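Local coordinates for prophage MuSo2, 43 kDa tail protein (Shewanella oneidensis, PDB 3CDD) that probably forms part of the baseplate hub of a contractile phage tail, as a trimeric structural protein related to the gpP protein of phage Mu, at residues A188-I193 against W290-T295; K199-R204 against V307-M312; Y285-W290 against R332-S337; W299-L304 against A321-S326. One frame throughout, in Å; residues are numbered along the deposited sequence.

How the contacts relate
From the N terminus, 188-193 opens contact 1 and 199-204 opens contact 2. Strand 281-288 then supplies 285-290 for contact 3, and the loop after it closes contact 1 at 290-295, with Trp290 shared by both. Segment 299-304 opens contact 4, 307-312 closes contact 2, 321-326 closes contact 4, and 332-337 finally closes contact 3. Contacts 1, 2 and 3 thus cross one another and contact 2 also crosses contact 4, whereas contact 4 falls wholly within the span of contact 3. Contacts 1 and 4 run in series. Together they tie strands 192-193, 200-206, 281-288, 304-309, 317-328 and 331-339, with their loops, into one interlocked unit.

Contact 1 (A188-I193 against W290-T295); sequences AGVSLI and WRIPQT
Val190 and Ile292 form the tight part of this contact between two loops. The closest apolar approach is Val190 CB to Ile292 CG2, at 3.7 Å, and Val190 CG1 lies only slightly farther from the same methyl, the two side chains meeting at a slant. In Val190, chi1 of 65° puts CG1 between the backbone N and the carbonyl carbon, while CG2 stands anti to the N and is turned to Gln294. There Val190 CG2 comes within 3.5 Å of Gln294 OE1, the amide arm crossing the valine at about a right angle. The other methyl end of the isoleucine, Ile292 CD1, rests 3.9 Å from Ala188 O.

The solvent side is looser. Gln294 is exposed, and its CB stays 4.4 Å from Gly189 O. Gly189 itself is exposed where the chain turns with a positive phi of 80°. No hydrogen bond links the segments, and only about 200 Å² is buried between them, so the evidence points to plain van der Waals packing around one valine-isoleucine pair. Next to the isoleucine, Arg291 forms salt bridges with Glu5 and Glu70.

Trp299 packs against both Val190 and Ile292. Around them, the backbone of Ala188 hydrogen-bonds to Leu304 at the start of strand 304-309, and Leu192 pairs with that strand in parallel while its side chain packs on Tyr285 and Val287 of strand 281-288.

Contact 2 (K199-R204 against V307-M312); sequences KAARGR and VIDEIM
Met312, a selenomethionine in this crystal, reaches across to the backbone of Arg202 and Gly203 and supplies most of what 307-312 brings to the contact. Its CG is anti to the backbone N (chi1 -155°). A chi2 of 130°, off a staggered position, then sets SE against the glycine, 3.8 Å from Gly203 N and equally near Gly203 CA, where no side chain intervenes. The bend at chi3 (-57°) places the terminal methyl: Met312 CE lies 3.9 Å from Gly203 N and near Arg202 C, and only loosely reaches Ala201 CB.

Asp309 fixes the turn from which this arm springs. Its OD1 accepts a nearly straight bond from the backbone of Met312, with Met312 N to Asp309 OD1 at 3.1 Å, an Asx motif. The donor stands well above the carboxylate plane. The other oxygen, Asp309 OD2, approaches Ala201 CB only loosely, its polar partners being Tyr285 OH and Tyr84 OH of the second subunit. Arg202 leaves its strand away from 307-312, and its guanidinium pairs with Glu284.

Strand 200-206 pairs antiparallel with strand 281-288, a classic bulge at Lys199 and Ala200 facing Thr286. Ala201 and Arg202 also pair antiparallel with a strand of the second subunit, carrying the sheet across the interface, where Pro82 of that subunit packs on Met312.

Contact 3 (Y285-W290 against R332-S337); sequences YTVTGW and RLAVIS
Trp290 and Arg332 meet face-on: Arg332 CG lies 4.1 Å from the centroid of the five-membered indole ring and 27° off its normal, a CH-pi contact. The two side chains cross at about a right angle, with the guanidinium plane inclined to the ring. At the indole edge, in the ring plane, sits the backbone N of Leu333, and NE1 hydrogen-bonds to Ser326 O on the next strand. The Phe325 ring of that strand also meets the indole, the planes about 50° apart. Tyr285 has Ile336 O at its ring edge.

Between the rings, neighbouring strands 281-288 and 331-339 of the GpP fourth domain pair antiparallel. In the hydrogen-bonded pairs, Tyr285 N reaches Ile336 O at 2.8 Å and Ile336 N returns to Tyr285 O; Val287 and Ala334 repeat this, Val287 N to Ala334 O being 2.9 Å. A fifth bond, Gly289 N to Arg332 O at 3.0 Å, continues the pattern just beyond the strand, but its donor stands 55° above the carbonyl plane.

Val287, Ala334 and Ile336 share one sheet face with Tyr285. Here Val287 CG2 and Ile336 CD1 touch at 3.5 Å, the side chains crossing at about a right angle, and Trp299 and Leu192 pack against this face. Thr286 and Leu333 meet on the other face more loosely, Thr286 CG2 lying 4.1 Å from Leu333 CD2.

Five backbone bonds thus pair polar groups beside the buried face of Tyr285, Val287, Ala334 and Ile336, while the arginine's charge is answered at its end by Glu327.

Contact 4 (W299-L304 against A321-S326); sequences WNINTL and ASILFS
Ile323 is directed onto the backbone of Trp299 by two torsions: CG1 is anti to its own carbonyl carbon (chi1 -60°), and CD1 continues in a nearly extended line (chi2 160°). Ile323 CD1 consequently lies 3.3 Å from Trp299 O and close to Asn300 N. The same methyl touches Trp299 CB at 3.7 Å. Phe325, with CG likewise anti to the carbonyl carbon, offers a ring edge to the same oxygen: Phe325 CZ is 3.3 Å from Trp299 O, which lies in the plane of the ring. Ile323 CG2 sits 3.6 Å above that plane, over the centre of the Phe325 ring, so the two side chains of the strand brace each other.

The loop before strand 304-309 runs roughly antiparallel beside strand 317-328, the directions 142° apart, in the fourth domain of the GpP family, which belongs to the phage-barrel group. The strand carries a classic beta bulge where Ala321 and Ser322 both face Ser337.

At the bulge, Ile301 CG2 is 3.7 Å from Ala321 O and close to Ser322 CA. The loop holds its own bend through Thr303 OG1, which donates to Asn300 O at 2.8 Å. Asn300, whose side chain leaves the backbone away from the strand, accepts at OD1 from Arg26, and Ser322 OG bonds to Arg26 O.

Contact 1 (A188-I193 against W290-T295)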
loop_
_atom_site.group_PDB
_atom_site.type_symbol
_atom_site.label_atom_id
_atom_site.label_comp_id
_atom_site.label_asym_id
_atom_site.label_seq_id
_atom_site.Cartn_x
_atom_site.Cartn_y
_atom_site.Cartn_z
ATOM N N ALA A 188 -11.585 25.240 24.337
ATOM C CA ALA A 188 -12.813 24.495 24.088
ATOM C C ALA A 188 -13.889 24.787 25.149
ATOM O O ALA A 188 -15.085 24.589 24.897
ATOM C CB ALA A 188 -12.533 23.007 23.996
ATOM N N GLY A 189 -13.461 25.276 26.319
ATOM C CA GLY A 189 -14.348 25.455 27.458
ATOM C C GLY A 189 -14.613 24.168 28.217
ATOM O O GLY A 189 -15.599 24.059 28.955
ATOM N N VAL A 190 -13.721 23.192 28.049
ATOM C CA VAL A 190 -13.887 21.881 28.649
ATOM C C VAL A 190 -12.512 21.220 28.794
ATOM O O VAL A 190 -11.587 21.512 28.028
ATOM C CB VAL A 190 -14.836 21.004 27.758
ATOM C CG1 VAL A 190 -14.202 20.732 26.385
ATOM C CG2 VAL A 190 -15.246 19.696 28.444
ATOM N N SER A 191 -12.394 20.329 29.777
ATOM C CA SER A 191 -11.230 19.457 29.908
ATOM C C SER A 191 -11.602 18.027 29.560
ATOM O O SER A 191 -12.757 17.624 29.719
ATOM C CB SER A 191 -10.693 19.506 31.337
ATOM O OG SER A 191 -10.234 20.801 31.647
ATOM N N LEU A 192 -10.623 17.274 29.071
ATOM C CA LEU A 192 -10.760 15.848 28.919
ATOM C C LEU A 192 -10.098 15.177 30.128
ATOM O O LEU A 192 -8.867 15.123 30.224
ATOM C CB LEU A 192 -10.110 15.388 27.606
ATOM C CG LEU A 192 -10.782 15.817 26.291
ATOM C CD1 LEU A 192 -9.779 15.761 25.114
ATOM C CD2 LEU A 192 -11.987 14.915 25.968
ATOM N N ILE A 193 -10.926 14.667 31.033
ATOM C CA ILE A 193 -10.472 14.154 32.325
ATOM C C ILE A 193 -10.762 12.658 32.430
ATOM O O ILE A 193 -11.929 12.236 32.446
ATOM C CB ILE A 193 -11.151 14.920 33.518
ATOM C CG1 ILE A 193 -10.970 16.427 33.361
ATOM C CG2 ILE A 193 -10.582 14.456 34.870
ATOM C CD1 ILE A 193 -12.025 17.285 34.087
ATOM N N TRP A 290 -21.663 14.683 20.077
ATOM C CA TRP A 290 -20.907 15.592 19.212
ATOM C C TRP A 290 -20.786 16.979 19.861
ATOM O O TRP A 290 -19.983 17.827 19.428
ATOM C CB TRP A 290 -21.692 15.739 17.921
ATOM C CG TRP A 290 -21.694 14.534 17.056
ATOM C CD1 TRP A 290 -21.317 13.244 17.389
ATOM C CD2 TRP A 290 -22.072 14.500 15.676
ATOM N NE1 TRP A 290 -21.457 12.406 16.275
ATOM C CE2 TRP A 290 -21.915 13.159 15.221
ATOM C CE3 TRP A 290 -22.497 15.482 14.765
ATOM C CZ2 TRP A 290 -22.200 12.785 13.906
ATOM C CZ3 TRP A 290 -22.784 15.106 13.469
ATOM C CH2 TRP A 290 -22.622 13.774 13.045
ATOM N N ARG A 291 -21.610 17.198 20.887
ATOM C CA ARG A 291 -21.659 18.465 21.622
ATOM C C ARG A 291 -21.008 18.370 22.991
ATOM O O ARG A 291 -21.126 17.354 23.699
ATOM C CB ARG A 291 -23.098 18.892 21.816
ATOM C CG ARG A 291 -23.761 19.293 20.547
ATOM C CD ARG A 291 -24.995 20.128 20.807
ATOM N NE ARG A 291 -25.690 20.360 19.550
ATOM C CZ ARG A 291 -25.499 21.416 18.768
ATOM N NH1 ARG A 291 -24.639 22.368 19.126
ATOM N NH2 ARG A 291 -26.188 21.524 17.634
ATOM N N ILE A 292 -20.307 19.436 23.356
ATOM C CA ILE A 292 -19.736 19.582 24.680
ATOM C C ILE A 292 -20.896 19.874 25.617
ATOM O O ILE A 292 -21.537 20.896 25.460
ATOM C CB ILE A 292 -18.702 20.728 24.648
ATOM C CG1 ILE A 292 -17.582 20.394 23.624
ATOM C CG2 ILE A 292 -18.108 20.949 26.007
ATOM C CD1 ILE A 292 -16.801 21.594 23.075
ATOM N N PRO A 293 -21.170 18.982 26.594
ATOM C CA PRO A 293 -22.336 19.185 27.494
ATOM C C PRO A 293 -22.306 20.482 28.314
ATOM O O PRO A 293 -23.378 21.060 28.611
ATOM C CB PRO A 293 -22.316 17.973 28.427
ATOM C CG PRO A 293 -21.299 16.988 27.814
ATOM C CD PRO A 293 -20.390 17.770 26.914
ATOM N N GLN A 294 -21.109 20.937 28.692
ATOM C CA GLN A 294 -20.993 22.175 29.479
ATOM C C GLN A 294 -21.463 23.392 28.688
ATOM O O GLN A 294 -22.301 24.175 29.145
ATOM C CB GLN A 294 -19.556 22.407 29.971
ATOM C CG GLN A 294 -19.099 21.449 31.059
ATOM C CD GLN A 294 -18.589 20.136 30.483
ATOM O OE1 GLN A 294 -18.603 19.935 29.265
ATOM N NE2 GLN A 294 -18.148 19.236 31.354
ATOM N N THR A 295 -20.923 23.502 27.486
ATOM C CA THR A 295 -21.077 24.654 26.606
ATOM C C THR A 295 -22.243 24.489 25.619
ATOM O O THR A 295 -22.837 25.483 25.152
ATOM C CB THR A 295 -19.742 24.898 25.831
ATOM O OG1 THR A 295 -19.803 26.121 25.094
ATOM C CG2 THR A 295 -19.459 23.784 24.872
#

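Contact 2 (K199-R204 against V307-M312)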
loop_
_atom_site.group_PDB
_atom_site.type_symbol
_atom_site.label_atom_id
_atom_site.label_comp_id
_atom_site.label_asym_id
_atom_site.label_seq_id
_atom_site.Cartn_x
_atom_site.Cartn_y
_atom_site.Cartn_z
ATOM N N LYS A 199 -14.769 8.438 27.553
ATOM C CA LYS A 199 -15.337 7.105 27.410
ATOM C C LYS A 199 -14.224 6.081 27.100
ATOM O O LYS A 199 -14.167 5.018 27.691
ATOM C CB LYS A 199 -16.401 7.109 26.305
ATOM C CG LYS A 199 -17.056 5.752 26.023
ATOM C CD LYS A 199 -17.752 5.744 24.674
ATOM C CE LYS A 199 -18.433 4.405 24.392
ATOM N NZ LYS A 199 -19.886 4.502 24.669
ATOM N N ALA A 200 -13.333 6.425 26.179
ATOM C CA ALA A 200 -12.207 5.566 25.842
ATOM C C ALA A 200 -11.120 6.416 25.246
ATOM O O ALA A 200 -11.377 7.553 24.834
ATOM C CB ALA A 200 -12.641 4.485 24.853
ATOM N N ALA A 201 -9.901 5.880 25.175
ATOM C CA ALA A 201 -8.776 6.612 24.602
ATOM C C ALA A 201 -7.676 5.698 24.116
ATOM O O ALA A 201 -7.560 4.538 24.528
ATOM C CB ALA A 201 -8.206 7.618 25.583
ATOM N N ARG A 202 -6.818 6.271 23.297
ATOM C CA ARG A 202 -5.813 5.514 22.605
ATOM C C ARG A 202 -4.620 6.433 22.342
ATOM O O ARG A 202 -4.818 7.578 21.978
ATOM C CB ARG A 202 -6.492 5.090 21.286
ATOM C CG ARG A 202 -5.725 4.339 20.304
ATOM C CD ARG A 202 -6.668 3.904 19.197
ATOM N NE ARG A 202 -6.733 4.845 18.076
ATOM C CZ ARG A 202 -6.421 4.561 16.811
ATOM N NH1 ARG A 202 -6.019 3.342 16.451
ATOM N NH2 ARG A 202 -6.534 5.500 15.888
ATOM N N GLY A 203 -3.389 5.919 22.441
ATOM C CA GLY A 203 -2.197 6.738 22.189
ATOM C C GLY A 203 -1.072 5.952 21.544
ATOM O O GLY A 203 -1.050 4.727 21.573
ATOM N N ARG A 204 -0.129 6.657 20.946
ATOM C CA ARG A 204 1.089 6.023 20.454
ATOM C C ARG A 204 2.196 7.048 20.542
ATOM O O ARG A 204 2.104 8.101 19.919
ATOM C CB ARG A 204 0.936 5.557 19.002
ATOM C CG ARG A 204 2.228 4.901 18.462
ATOM C CD ARG A 204 1.964 4.337 17.116
ATOM N NE ARG A 204 1.053 3.197 17.226
ATOM C CZ ARG A 204 1.456 1.933 17.363
ATOM N NH1 ARG A 204 2.753 1.629 17.409
ATOM N NH2 ARG A 204 0.552 0.970 17.452
ATOM N N VAL A 307 -5.758 18.347 29.297
ATOM C CA VAL A 307 -5.829 16.884 29.244
ATOM C C VAL A 307 -5.184 16.386 30.539
ATOM O O VAL A 307 -4.050 16.748 30.835
ATOM C CB VAL A 307 -5.199 16.331 27.923
ATOM C CG1 VAL A 307 -5.094 14.788 27.907
ATOM C CG2 VAL A 307 -5.996 16.823 26.698
ATOM N N ILE A 308 -5.957 15.659 31.354
ATOM C CA ILE A 308 -5.428 14.968 32.547
ATOM C C ILE A 308 -5.612 13.470 32.332
ATOM O O ILE A 308 -6.736 12.966 32.385
ATOM C CB ILE A 308 -6.135 15.380 33.873
ATOM C CG1 ILE A 308 -6.402 16.892 33.930
ATOM C CG2 ILE A 308 -5.325 14.883 35.090
ATOM C CD1 ILE A 308 -7.142 17.365 35.205
ATOM N N ASP A 309 -4.517 12.768 32.061
ATOM C CA ASP A 309 -4.589 11.350 31.745
ATOM C C ASP A 309 -3.354 10.635 32.293
ATOM O O ASP A 309 -2.283 10.654 31.683
ATOM C CB ASP A 309 -4.729 11.146 30.230
ATOM C CG ASP A 309 -5.088 9.709 29.853
ATOM O OD1 ASP A 309 -4.758 8.761 30.607
ATOM O OD2 ASP A 309 -5.700 9.523 28.779
ATOM N N GLU A 310 -3.555 10.003 33.446
ATOM C CA GLU A 310 -2.549 9.301 34.222
ATOM C C GLU A 310 -2.108 8.039 33.497
ATOM O O GLU A 310 -0.941 7.701 33.526
ATOM C CB GLU A 310 -3.173 8.931 35.581
ATOM C CG GLU A 310 -2.235 8.768 36.735
ATOM C CD GLU A 310 -2.949 8.363 38.053
ATOM O OE1 GLU A 310 -4.193 8.218 38.088
ATOM O OE2 GLU A 310 -2.247 8.184 39.061
ATOM N N ILE A 311 -3.049 7.345 32.850
ATOM C CA ILE A 311 -2.749 6.081 32.155
ATOM C C ILE A 311 -1.748 6.301 31.013
ATOM O O ILE A 311 -0.739 5.592 30.899
ATOM C CB ILE A 311 -4.041 5.406 31.592
ATOM C CG1 ILE A 311 -4.913 4.869 32.738
ATOM C CG2 ILE A 311 -3.673 4.287 30.606
ATOM C CD1 ILE A 311 -6.353 4.641 32.358
HETATM N N MSE A 312 -2.044 7.314 30.208
HETATM C CA MSE A 312 -1.285 7.671 29.019
HETATM C C MSE A 312 -0.015 8.450 29.363
HETATM O O MSE A 312 1.041 8.277 28.720
HETATM C CB MSE A 312 -2.187 8.511 28.122
HETATM C CG MSE A 312 -1.833 8.476 26.684
HETATM SE SE MSE A 312 -3.359 8.078 25.545
HETATM C CE MSE A 312 -3.935 6.382 26.278
#

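Contact 3 (Y285-W290 against R332-S337)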
loop_
_atom_site.group_PDB
_atom_site.type_symbol
_atom_site.label_atom_id
_atom_site.label_comp_id
_atom_site.label_asym_id
_atom_site.label_seq_id
_atom_site.Cartn_x
_atom_site.Cartn_y
_atom_site.Cartn_z
ATOM N N TYR A 285 -9.080 10.765 21.964
ATOM C CA TYR A 285 -10.057 10.630 23.021
ATOM C C TYR A 285 -11.452 10.470 22.448
ATOM O O TYR A 285 -11.920 11.312 21.711
ATOM C CB TYR A 285 -9.993 11.864 23.973
ATOM C CG TYR A 285 -8.712 11.832 24.812
ATOM C CD1 TYR A 285 -7.507 12.341 24.321
ATOM C CD2 TYR A 285 -8.703 11.216 26.046
ATOM C CE1 TYR A 285 -6.307 12.256 25.083
ATOM C CE2 TYR A 285 -7.533 11.143 26.817
ATOM C CZ TYR A 285 -6.348 11.652 26.326
ATOM O OH TYR A 285 -5.219 11.538 27.096
ATOM N N THR A 286 -12.121 9.399 22.846
ATOM C CA THR A 286 -13.485 9.122 22.437
ATOM C C THR A 286 -14.402 9.630 23.547
ATOM O O THR A 286 -14.296 9.194 24.708
ATOM C CB THR A 286 -13.681 7.624 22.260
ATOM O OG1 THR A 286 -12.756 7.119 21.262
ATOM C CG2 THR A 286 -15.118 7.299 21.890
ATOM N N VAL A 287 -15.306 10.549 23.179
ATOM C CA VAL A 287 -16.318 11.067 24.088
ATOM C C VAL A 287 -17.726 10.764 23.538
ATOM O O VAL A 287 -17.894 10.481 22.331
ATOM C CB VAL A 287 -16.122 12.606 24.353
ATOM C CG1 VAL A 287 -14.711 12.872 24.964
ATOM C CG2 VAL A 287 -16.296 13.422 23.083
ATOM N N THR A 288 -18.719 10.825 24.425
ATOM C CA THR A 288 -20.111 10.652 24.072
ATOM C C THR A 288 -20.694 11.984 23.578
ATOM O O THR A 288 -20.497 13.026 24.209
ATOM C CB THR A 288 -20.928 10.097 25.284
ATOM O OG1 THR A 288 -20.592 8.722 25.501
ATOM C CG2 THR A 288 -22.444 10.178 25.035
ATOM N N GLY A 289 -21.410 11.950 22.449
ATOM C CA GLY A 289 -22.043 13.161 21.914
ATOM C C GLY A 289 -21.105 13.966 21.030
ATOM O O GLY A 289 -19.911 13.928 21.187
ATOM N N TRP A 290 -21.663 14.683 20.077
ATOM C CA TRP A 290 -20.907 15.592 19.212
ATOM C C TRP A 290 -20.786 16.979 19.861
ATOM O O TRP A 290 -19.983 17.827 19.428
ATOM C CB TRP A 290 -21.692 15.739 17.921
ATOM C CG TRP A 290 -21.694 14.534 17.056
ATOM C CD1 TRP A 290 -21.317 13.244 17.389
ATOM C CD2 TRP A 290 -22.072 14.500 15.676
ATOM N NE1 TRP A 290 -21.457 12.406 16.275
ATOM C CE2 TRP A 290 -21.915 13.159 15.221
ATOM C CE3 TRP A 290 -22.497 15.482 14.765
ATOM C CZ2 TRP A 290 -22.200 12.785 13.906
ATOM C CZ3 TRP A 290 -22.784 15.106 13.469
ATOM C CH2 TRP A 290 -22.622 13.774 13.045
ATOM N N ARG A 332 -24.026 8.324 19.306
ATOM C CA ARG A 332 -23.176 9.391 18.812
ATOM C C ARG A 332 -21.893 9.472 19.598
ATOM O O ARG A 332 -21.913 9.469 20.836
ATOM C CB ARG A 332 -23.866 10.727 18.979
ATOM C CG ARG A 332 -24.615 11.155 17.802
ATOM C CD ARG A 332 -25.801 11.930 18.257
ATOM N NE ARG A 332 -26.924 11.698 17.367
ATOM C CZ ARG A 332 -27.938 12.527 17.223
ATOM N NH1 ARG A 332 -27.961 13.670 17.900
ATOM N NH2 ARG A 332 -28.913 12.208 16.385
ATOM N N LEU A 333 -20.783 9.585 18.879
ATOM C CA LEU A 333 -19.471 9.658 19.493
ATOM C C LEU A 333 -18.665 10.728 18.788
ATOM O O LEU A 333 -18.955 11.085 17.661
ATOM C CB LEU A 333 -18.762 8.315 19.348
ATOM C CG LEU A 333 -19.281 7.078 20.066
ATOM C CD1 LEU A 333 -18.391 5.900 19.676
ATOM C CD2 LEU A 333 -19.237 7.306 21.551
ATOM N N ALA A 334 -17.671 11.267 19.468
ATOM C CA ALA A 334 -16.702 12.145 18.823
ATOM C C ALA A 334 -15.328 11.660 19.216
ATOM O O ALA A 334 -15.048 11.386 20.395
ATOM C CB ALA A 334 -16.906 13.634 19.214
ATOM N N VAL A 335 -14.468 11.515 18.227
ATOM C CA VAL A 335 -13.114 11.164 18.526
ATOM C C VAL A 335 -12.235 12.392 18.332
ATOM O O VAL A 335 -12.112 12.896 17.235
ATOM C CB VAL A 335 -12.619 10.005 17.653
ATOM C CG1 VAL A 335 -11.217 9.643 18.061
ATOM C CG2 VAL A 335 -13.565 8.789 17.776
ATOM N N ILE A 336 -11.617 12.840 19.420
ATOM C CA ILE A 336 -10.848 14.081 19.431
ATOM C C ILE A 336 -9.359 13.705 19.433
ATOM O O ILE A 336 -8.894 13.060 20.360
ATOM C CB ILE A 336 -11.229 14.907 20.660
ATOM C CG1 ILE A 336 -12.739 15.198 20.642
ATOM C CG2 ILE A 336 -10.434 16.209 20.768
ATOM C CD1 ILE A 336 -13.292 14.943 22.011
ATOM N N SER A 337 -8.673 14.052 18.343
ATOM C CA SER A 337 -7.230 13.895 18.194
ATOM C C SER A 337 -6.527 15.162 18.694
ATOM O O SER A 337 -6.767 16.254 18.157
ATOM C CB SER A 337 -6.914 13.699 16.717
ATOM O OG SER A 337 -5.542 13.458 16.484
#

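Contact 4 (W299-L304 against A321-S326)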
loop_
_atom_site.group_PDB
_atom_site.type_symbol
_atom_site.label_atom_id
_atom_site.label_comp_id
_atom_site.label_asym_id
_atom_site.label_seq_id
_atom_site.Cartn_x
_atom_site.Cartn_y
_atom_site.Cartn_z
ATOM N N TRP A 299 -17.876 20.149 19.399
ATOM C CA TRP A 299 -16.417 20.058 19.485
ATOM C C TRP A 299 -15.824 20.692 18.242
ATOM O O TRP A 299 -16.328 20.471 17.146
ATOM C CB TRP A 299 -15.957 18.600 19.532
ATOM C CG TRP A 299 -16.272 17.936 20.825
ATOM C CD1 TRP A 299 -17.315 17.077 21.087
ATOM C CD2 TRP A 299 -15.530 18.053 22.040
ATOM N NE1 TRP A 299 -17.240 16.639 22.382
ATOM C CE2 TRP A 299 -16.162 17.227 22.994
ATOM C CE3 TRP A 299 -14.366 18.760 22.411
ATOM C CZ2 TRP A 299 -15.698 17.122 24.315
ATOM C CZ3 TRP A 299 -13.909 18.657 23.716
ATOM C CH2 TRP A 299 -14.560 17.829 24.649
ATOM N N ASN A 300 -14.730 21.436 18.406
ATOM C CA ASN A 300 -14.219 22.293 17.326
ATOM C C ASN A 300 -12.718 22.150 17.199
ATOM O O ASN A 300 -12.043 22.089 18.200
ATOM C CB ASN A 300 -14.594 23.751 17.617
ATOM C CG ASN A 300 -14.401 24.677 16.418
ATOM O OD1 ASN A 300 -14.129 24.242 15.284
ATOM N ND2 ASN A 300 -14.551 25.962 16.665
ATOM N N ILE A 301 -12.209 22.065 15.966
ATOM C CA ILE A 301 -10.767 21.983 15.740
ATOM C C ILE A 301 -10.123 23.312 16.113
ATOM O O ILE A 301 -10.791 24.337 16.161
ATOM C CB ILE A 301 -10.365 21.626 14.266
ATOM C CG1 ILE A 301 -11.010 22.592 13.252
ATOM C CG2 ILE A 301 -10.651 20.137 13.950
ATOM C CD1 ILE A 301 -10.640 22.285 11.771
ATOM N N ASN A 302 -8.817 23.282 16.366
ATOM C CA ASN A 302 -8.056 24.491 16.704
ATOM C C ASN A 302 -8.642 25.194 17.916
ATOM O O ASN A 302 -8.830 26.419 17.923
ATOM C CB ASN A 302 -7.953 25.436 15.504
ATOM C CG ASN A 302 -6.776 26.377 15.608
ATOM O OD1 ASN A 302 -5.825 26.110 16.359
ATOM N ND2 ASN A 302 -6.825 27.496 14.861
ATOM N N THR A 303 -8.965 24.401 18.930
ATOM C CA THR A 303 -9.269 24.926 20.248
ATOM C C THR A 303 -8.444 24.156 21.261
ATOM O O THR A 303 -8.020 23.014 20.997
ATOM C CB THR A 303 -10.781 24.864 20.618
ATOM O OG1 THR A 303 -11.290 23.547 20.408
ATOM C CG2 THR A 303 -11.616 25.887 19.806
ATOM N N LEU A 304 -8.200 24.788 22.407
ATOM C CA LEU A 304 -7.345 24.212 23.431
ATOM C C LEU A 304 -8.186 23.506 24.499
ATOM O O LEU A 304 -9.241 24.020 24.934
ATOM C CB LEU A 304 -6.467 25.311 24.079
ATOM C CG LEU A 304 -5.346 26.010 23.287
ATOM C CD1 LEU A 304 -4.740 27.114 24.125
ATOM C CD2 LEU A 304 -4.255 25.041 22.852
ATOM N N ALA A 321 -6.606 18.907 17.003
ATOM C CA ALA A 321 -6.168 18.904 15.610
ATOM C C ALA A 321 -7.194 18.267 14.661
ATOM O O ALA A 321 -7.293 18.643 13.488
ATOM C CB ALA A 321 -4.820 18.194 15.477
ATOM N N SER A 322 -7.962 17.308 15.155
ATOM C CA SER A 322 -8.911 16.642 14.299
ATOM C C SER A 322 -10.057 16.102 15.111
ATOM O O SER A 322 -9.877 15.777 16.272
ATOM C CB SER A 322 -8.200 15.475 13.624
ATOM O OG SER A 322 -8.995 14.990 12.581
ATOM N N ILE A 323 -11.217 15.945 14.483
ATOM C CA ILE A 323 -12.350 15.338 15.141
ATOM C C ILE A 323 -13.004 14.381 14.187
ATOM O O ILE A 323 -13.280 14.757 13.046
ATOM C CB ILE A 323 -13.417 16.413 15.587
ATOM C CG1 ILE A 323 -12.809 17.404 16.563
ATOM C CG2 ILE A 323 -14.566 15.747 16.296
ATOM C CD1 ILE A 323 -13.622 18.710 16.641
ATOM N N LEU A 324 -13.255 13.141 14.625
ATOM C CA LEU A 324 -14.204 12.294 13.892
ATOM C C LEU A 324 -15.558 12.248 14.624
ATOM O O LEU A 324 -15.658 11.745 15.751
ATOM C CB LEU A 324 -13.640 10.886 13.639
ATOM C CG LEU A 324 -14.628 9.842 13.081
ATOM C CD1 LEU A 324 -15.163 10.217 11.695
ATOM C CD2 LEU A 324 -13.882 8.460 13.034
ATOM N N PHE A 325 -16.578 12.821 13.993
ATOM C CA PHE A 325 -17.919 12.772 14.506
ATOM C C PHE A 325 -18.581 11.538 13.903
ATOM O O PHE A 325 -18.708 11.435 12.682
ATOM C CB PHE A 325 -18.728 13.976 14.041
ATOM C CG PHE A 325 -18.283 15.300 14.604
ATOM C CD1 PHE A 325 -17.566 16.191 13.809
ATOM C CD2 PHE A 325 -18.653 15.690 15.899
ATOM C CE1 PHE A 325 -17.162 17.453 14.319
ATOM C CE2 PHE A 325 -18.278 16.963 16.421
ATOM C CZ PHE A 325 -17.536 17.840 15.623
ATOM N N SER A 326 -19.035 10.617 14.739
ATOM C CA SER A 326 -19.666 9.420 14.193
ATOM C C SER A 326 -20.994 9.094 14.856
ATOM O O SER A 326 -21.221 9.458 16.007
ATOM C CB SER A 326 -18.710 8.228 14.298
ATOM O OG SER A 326 -18.543 7.855 15.663
#